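Local coordinates for protein exodeoxyribonuclease III (Archaeoglobus fulgidus, PDB 2VOA) that probably cleaves DNA at abasic sites as a repair AP endonuclease of the ExoIII family, using magnesium or manganese, at residues V19-K24 / D47-Y53. The protein carries 1 engineered substitution. Numbering follows the deposited sequence.
Sequences VIPWLK and DFHRIGY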
ATOM      1  N   VAL A  19       6.891   9.679   9.213  1.00 28.21           N
ATOM      2  CA  VAL A  19       6.881  10.474  10.460  1.00 28.16           C
ATOM      3  C   VAL A  19       8.029  10.044  11.377  1.00 28.43           C
ATOM      4  O   VAL A  19       8.760  10.876  11.914  1.00 28.65           O
ATOM      5  CB  VAL A  19       5.532  10.336  11.194  1.00 27.96           C
ATOM      6  CG1 VAL A  19       5.594  10.960  12.606  1.00 28.62           C
ATOM      7  CG2 VAL A  19       4.413  10.953  10.358  1.00 29.01           C
ATOM      8  N   ILE A  20       8.182   8.740  11.560  1.00 28.01           N
ATOM      9  CA  ILE A  20       9.195   8.242  12.497  1.00 28.19           C
ATOM     10  C   ILE A  20      10.637   8.634  12.068  1.00 27.74           C
ATOM     11  O   ILE A  20      11.359   9.251  12.859  1.00 28.38           O
ATOM     12  CB  ILE A  20       8.997   6.729  12.815  1.00 27.39           C
ATOM     13  CG1 ILE A  20       7.598   6.480  13.429  1.00 27.18           C
ATOM     14  CG2 ILE A  20      10.131   6.175  13.733  1.00 27.88           C
ATOM     15  CD1 ILE A  20       7.276   7.331  14.694  1.00 28.38           C
ATOM     16  N   PRO A  21      11.046   8.324  10.818  1.00 28.43           N
ATOM     17  CA  PRO A  21      12.370   8.822  10.366  1.00 28.81           C
ATOM     18  C   PRO A  21      12.488  10.364  10.400  1.00 29.28           C
ATOM     19  O   PRO A  21      13.576  10.914  10.685  1.00 29.51           O
ATOM     20  CB  PRO A  21      12.451   8.320   8.921  1.00 29.22           C
ATOM     21  CG  PRO A  21      11.576   7.088   8.909  1.00 29.50           C
ATOM     22  CD  PRO A  21      10.417   7.461   9.793  1.00 28.27           C
ATOM     23  N   TRP A  22      11.386  11.058  10.118  1.00 28.21           N
ATOM     24  CA  TRP A  22      11.420  12.515  10.123  1.00 28.75           C
ATOM     25  C   TRP A  22      11.711  13.021  11.553  1.00 28.50           C
ATOM     26  O   TRP A  22      12.516  13.933  11.731  1.00 28.67           O
ATOM     27  CB  TRP A  22      10.126  13.103   9.539  1.00 28.56           C
ATOM     28  CG  TRP A  22      10.206  14.589   9.328  1.00 28.76           C
ATOM     29  CD1 TRP A  22      10.634  15.241   8.198  1.00 29.44           C
ATOM     30  CD2 TRP A  22       9.884  15.597  10.278  1.00 29.27           C
ATOM     31  NE1 TRP A  22      10.601  16.606   8.396  1.00 29.01           N
ATOM     32  CE2 TRP A  22      10.118  16.855   9.655  1.00 30.54           C
ATOM     33  CE3 TRP A  22       9.394  15.570  11.592  1.00 31.65           C
ATOM     34  CZ2 TRP A  22       9.886  18.079  10.317  1.00 30.33           C
ATOM     35  CZ3 TRP A  22       9.157  16.793  12.251  1.00 30.02           C
ATOM     36  CH2 TRP A  22       9.426  18.024  11.610  1.00 31.44           C
ATOM     37  N   LEU A  23      11.078  12.410  12.561  1.00 29.30           N
ATOM     38  CA  LEU A  23      11.340  12.766  13.970  1.00 29.61           C
ATOM     39  C   LEU A  23      12.787  12.451  14.367  1.00 30.11           C
ATOM     40  O   LEU A  23      13.444  13.234  15.057  1.00 29.27           O
ATOM     41  CB  LEU A  23      10.362  12.069  14.929  1.00 29.35           C
ATOM     42  CG  LEU A  23       8.938  12.639  14.970  1.00 29.91           C
ATOM     43  CD1 LEU A  23       8.008  11.697  15.692  1.00 30.56           C
ATOM     44  CD2 LEU A  23       8.915  14.018  15.618  1.00 27.70           C
ATOM     45  N   LYS A  24      13.291  11.307  13.924  1.00 29.96           N
ATOM     46  CA  LYS A  24      14.682  10.950  14.205  1.00 31.29           C
ATOM     47  C   LYS A  24      15.669  11.971  13.626  1.00 31.31           C
ATOM     48  O   LYS A  24      16.668  12.298  14.260  1.00 32.29           O
ATOM     49  CB  LYS A  24      14.975   9.531  13.710  1.00 32.24           C
ATOM     50  CG  LYS A  24      14.633   8.471  14.749  1.00 36.63           C
ATOM     51  CD  LYS A  24      15.526   7.238  14.610  1.00 41.82           C
ATOM     52  CE  LYS A  24      15.914   6.645  15.988  1.00 44.78           C
ATOM     53  NZ  LYS A  24      16.122   5.148  15.967  1.00 45.87           N
ATOM     54  N   ASP A  47       5.362   3.047  18.311  1.00 30.12           N
ATOM     55  CA  ASP A  47       6.294   3.504  17.275  1.00 30.09           C
ATOM     56  C   ASP A  47       6.964   4.822  17.683  1.00 29.27           C
ATOM     57  O   ASP A  47       8.109   5.084  17.313  1.00 29.49           O
ATOM     58  CB  ASP A  47       5.572   3.691  15.933  1.00 30.84           C
ATOM     59  CG  ASP A  47       5.054   2.398  15.363  1.00 33.35           C
ATOM     60  OD1 ASP A  47       5.642   1.925  14.365  1.00 37.87           O
ATOM     61  OD2 ASP A  47       4.071   1.844  15.909  1.00 36.74           O
ATOM     62  N   PHE A  48       6.237   5.646  18.435  1.00 28.79           N
ATOM     63  CA  PHE A  48       6.774   6.917  18.943  1.00 28.34           C
ATOM     64  C   PHE A  48       7.640   6.695  20.173  1.00 28.14           C
ATOM     65  O   PHE A  48       8.715   7.276  20.288  1.00 28.14           O
ATOM     66  CB  PHE A  48       5.639   7.864  19.271  1.00 28.55           C
ATOM     67  CG  PHE A  48       4.944   8.394  18.058  1.00 28.95           C
ATOM     68  CD1 PHE A  48       3.894   7.677  17.469  1.00 28.92           C
ATOM     69  CD2 PHE A  48       5.338   9.604  17.505  1.00 31.02           C
ATOM     70  CE1 PHE A  48       3.237   8.187  16.329  1.00 28.86           C
ATOM     71  CE2 PHE A  48       4.704  10.114  16.365  1.00 29.50           C
ATOM     72  CZ  PHE A  48       3.649   9.399  15.778  1.00 29.76           C
ATOM     73  N   HIS A  49       7.156   5.870  21.097  1.00 28.09           N
ATOM     74  CA  HIS A  49       7.929   5.540  22.304  1.00 28.54           C
ATOM     75  C   HIS A  49       9.316   5.008  21.945  1.00 28.51           C
ATOM     76  O   HIS A  49      10.315   5.352  22.587  1.00 28.90           O
ATOM     77  CB  HIS A  49       7.247   4.466  23.141  1.00 29.25           C
ATOM     78  CG  HIS A  49       5.962   4.889  23.770  1.00 30.72           C
ATOM     79  ND1 HIS A  49       5.491   6.182  23.739  1.00 33.52           N
ATOM     80  CD2 HIS A  49       5.068   4.178  24.499  1.00 31.82           C
ATOM     81  CE1 HIS A  49       4.337   6.240  24.380  1.00 33.52           C
ATOM     82  NE2 HIS A  49       4.060   5.038  24.853  1.00 35.64           N
ATOM     83  N   ARG A  50       9.369   4.147  20.932  1.00 28.60           N
ATOM     84  CA  ARG A  50      10.624   3.476  20.568  1.00 29.14           C
ATOM     85  C   ARG A  50      11.724   4.440  20.073  1.00 28.89           C
ATOM     86  O   ARG A  50      12.908   4.119  20.107  1.00 27.98           O
ATOM     87  CB  ARG A  50      10.362   2.313  19.597  1.00 29.56           C
ATOM     88  CG  ARG A  50       9.496   1.203  20.235  1.00 30.65           C
ATOM     89  CD  ARG A  50       9.154   0.102  19.226  0.50 29.70           C
ATOM     90  NE  ARG A  50       8.920   0.617  17.876  0.50 32.10           N
ATOM     91  CZ  ARG A  50       8.177   0.013  16.951  0.50 30.84           C
ATOM     92  NH1 ARG A  50       7.568  -1.138  17.221  0.50 30.41           N
ATOM     93  NH2 ARG A  50       8.048   0.561  15.752  0.50 28.87           N
ATOM     94  N   ILE A  51      11.326   5.633  19.635  1.00 29.72           N
ATOM     95  CA  ILE A  51      12.293   6.665  19.261  1.00 29.20           C
ATOM     96  C   ILE A  51      12.321   7.817  20.283  1.00 29.72           C
ATOM     97  O   ILE A  51      12.859   8.892  20.001  1.00 30.17           O
ATOM     98  CB  ILE A  51      12.085   7.170  17.798  1.00 30.00           C
ATOM     99  CG1 ILE A  51      10.684   7.780  17.595  1.00 28.84           C
ATOM    100  CG2 ILE A  51      12.325   6.026  16.814  1.00 30.90           C
ATOM    101  CD1 ILE A  51      10.656   8.844  16.535  1.00 31.14           C
ATOM    102  N   GLY A  52      11.742   7.580  21.461  1.00 28.94           N
ATOM    103  CA  GLY A  52      11.890   8.492  22.590  1.00 28.65           C
ATOM    104  C   GLY A  52      10.893   9.645  22.598  1.00 29.09           C
ATOM    105  O   GLY A  52      11.155  10.688  23.203  1.00 29.77           O
ATOM    106  N   TYR A  53       9.752   9.449  21.945  1.00 28.83           N
ATOM    107  CA  TYR A  53       8.674  10.451  21.956  1.00 28.54           C
ATOM    108  C   TYR A  53       7.449  10.007  22.749  1.00 29.27           C
ATOM    109  O   TYR A  53       6.946   8.896  22.569  1.00 29.67           O
ATOM    110  CB  TYR A  53       8.262  10.840  20.524  1.00 27.84           C
ATOM    111  CG  TYR A  53       9.191  11.872  19.930  1.00 26.87           C
ATOM    112  CD1 TYR A  53      10.417  11.502  19.360  1.00 28.74           C
ATOM    113  CD2 TYR A  53       8.854  13.230  19.977  1.00 26.64           C
ATOM    114  CE1 TYR A  53      11.292  12.462  18.832  1.00 27.54           C
ATOM    115  CE2 TYR A  53       9.730  14.209  19.437  1.00 29.20           C
ATOM    116  CZ  TYR A  53      10.931  13.810  18.876  1.00 28.88           C
ATOM    117  OH  TYR A  53      11.770  14.782  18.359  1.00 27.97           O
TER
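Two aliphatic side chains one turn apart on the same helix each sit over the face of a different aromatic ring. I20 CD1 lies 4.0 Å from the centroid of the F48 ring, only 8° off its normal, and L23 CD2 lies 4.1 Å from the centroid of the Y53 ring, 23° off; both are CH-pi contacts. V19 and L23 close further on F48, with V19 CG1 4.0 Å and L23 CD1 3.7 Å from F48 CE2. I51 packs alongside, against the helix: its CD1 comes within 3.6 Å of L23 CB, while its CG2 meets I20 CG2 at 3.8 Å and K24 CE at 3.7 Å. Helix 45-49 ends in a Schellman motif, which turns the chain so that I51 and Y53 follow F48 against helix 16-26. Y53 N hydrogen-bonds to F48 O and G52 N to H49 O, both at 2.9 Å, and G52, the C-prime residue, takes the positive phi (85°) that suits glycine. The chain then enters strand 54-60, an edge strand of one of the two sheets of this DNase I-like fold. Helix 16-26 packs on that same sheet, V19 and L23 also touching L31 of strand 30-34, and F48 reaches M33. At the solvent side, in the conformer given here, R50 NH2 pairs with D47 OD1 in a 3.1 Å salt bridge, whereas the Y53 hydroxyl hydrogen-bonds to P28 O, beyond the end of helix 16-26.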